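Local coordinates for protein N-terminal acetyltransferase B complex subunit MDM20 (Candida albicans, PDB 5K04) that probably serves as the non-catalytic (auxiliary) subunit of the NatB complex, which acetylates protein N-termini, at residues 731-734 with 735-739. Residues are numbered along the deposited sequence; the frame is centred on the assembly and turned at random.
Sequences TKLE and IKSSI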
# COMPACT_ATOMS: atom_id res chain seq x y z
N THR A 731 -4.23 21.33 26.77
CA THR A 731 -4.32 19.94 26.32
C THR A 731 -5.13 19.09 27.30
O THR A 731 -5.92 18.24 26.88
CB THR A 731 -2.91 19.35 26.14
OG1 THR A 731 -2.22 20.05 25.09
CG2 THR A 731 -3.00 17.89 25.78
N LYS A 732 -4.95 19.31 28.61
CA LYS A 732 -5.75 18.61 29.60
C LYS A 732 -7.23 18.85 29.37
O LYS A 732 -8.04 17.91 29.44
CB LYS A 732 -5.36 19.03 31.02
CG LYS A 732 -4.29 18.16 31.65
CD LYS A 732 -3.74 18.78 32.93
CE LYS A 732 -4.86 19.24 33.85
NZ LYS A 732 -4.33 19.86 35.11
N LEU A 733 -7.60 20.09 29.05
CA LEU A 733 -9.01 20.40 28.83
C LEU A 733 -9.53 19.74 27.55
O LEU A 733 -10.63 19.19 27.54
CB LEU A 733 -9.20 21.91 28.78
CG LEU A 733 -10.64 22.39 28.93
CD1 LEU A 733 -11.43 21.49 29.90
CD2 LEU A 733 -10.64 23.83 29.42
N GLU A 734 -8.74 19.81 26.47
CA GLU A 734 -9.14 19.18 25.22
C GLU A 734 -9.25 17.66 25.37
O GLU A 734 -10.18 17.03 24.84
CB GLU A 734 -8.13 19.56 24.13
CG GLU A 734 -8.19 18.71 22.86
CD GLU A 734 -6.95 18.87 21.97
OE1 GLU A 734 -6.97 19.75 21.08
OE2 GLU A 734 -5.96 18.11 22.16
N ILE A 735 -8.33 17.06 26.13
CA ILE A 735 -8.35 15.61 26.32
C ILE A 735 -9.52 15.20 27.20
O ILE A 735 -10.19 14.19 26.92
CB ILE A 735 -6.99 15.15 26.88
CG1 ILE A 735 -5.95 15.23 25.75
CG2 ILE A 735 -7.09 13.76 27.50
CD1 ILE A 735 -4.61 14.61 26.08
N LYS A 736 -9.81 15.98 28.25
CA LYS A 736 -10.96 15.68 29.10
C LYS A 736 -12.27 15.83 28.34
O LYS A 736 -13.17 14.99 28.49
CB LYS A 736 -10.96 16.56 30.36
CG LYS A 736 -9.80 16.26 31.31
CD LYS A 736 -10.06 16.72 32.73
CE LYS A 736 -10.24 18.22 32.84
NZ LYS A 736 -10.59 18.58 34.26
N SER A 737 -12.39 16.88 27.53
CA SER A 737 -13.61 17.06 26.75
C SER A 737 -13.78 15.95 25.72
O SER A 737 -14.90 15.48 25.47
CB SER A 737 -13.61 18.43 26.05
OG SER A 737 -13.69 19.48 26.99
N SER A 738 -12.68 15.52 25.10
CA SER A 738 -12.75 14.47 24.09
C SER A 738 -13.13 13.13 24.70
O SER A 738 -13.92 12.38 24.13
CB SER A 738 -11.40 14.34 23.36
OG SER A 738 -11.40 13.21 22.50
N ILE A 739 -12.55 12.81 25.86
CA ILE A 739 -12.93 11.58 26.56
C ILE A 739 -14.41 11.61 26.87
O ILE A 739 -15.13 10.63 26.64
CB ILE A 739 -12.08 11.41 27.84
CG1 ILE A 739 -10.66 10.99 27.48
CG2 ILE A 739 -12.72 10.41 28.79
CD1 ILE A 739 -9.69 11.18 28.63
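The carbonyl oxygen Leu733 O is gripped twice by Ser737, one turn further along the alpha-helix 729-747. Ser737 N donates to Leu733 O at 2.9 Å, and Ser737 OG donates to the same Leu733 O at 3.1 Å, the two arriving from opposite faces of the carbonyl plane. With OG anti to the carbonyl carbon and beside the backbone N (chi1 -67°), the hydroxyl lies back over the preceding turn, near the N-H that shares its acceptor. This is the familiar serine side-chain to i-4 carbonyl bond, laid over the regular i-to-i+4 pattern that also ties Ile735 N to Thr731 O (2.8 Å), Lys736 N to Lys732 O, and Ser738 N to Glu734 O. On the buried side Thr731 and Ile735 run side by side, pointing the same way, with Thr731 CG2 against Ile735 CD1 at 3.7 Å. Thr731 packs on helix 388-404, where Thr731 OG1 is hydrogen-bonded to Lys399 NZ, while Ile735 rests on Thr424 of a loop. Lys732 and Lys736 meet Ile715, so the helix packs against both helix 388-404 and helix 707-717 of this alpha-helical fold. The salt bridge of Lys736 NZ with Asp716 OD1 probably eases the like-charge proximity of Lys732 NZ and Lys736 NZ, 6.4 Å apart. Lys736 CG passes 3.1 Å from Lys732 O before the chain bends at chi3 (-63°).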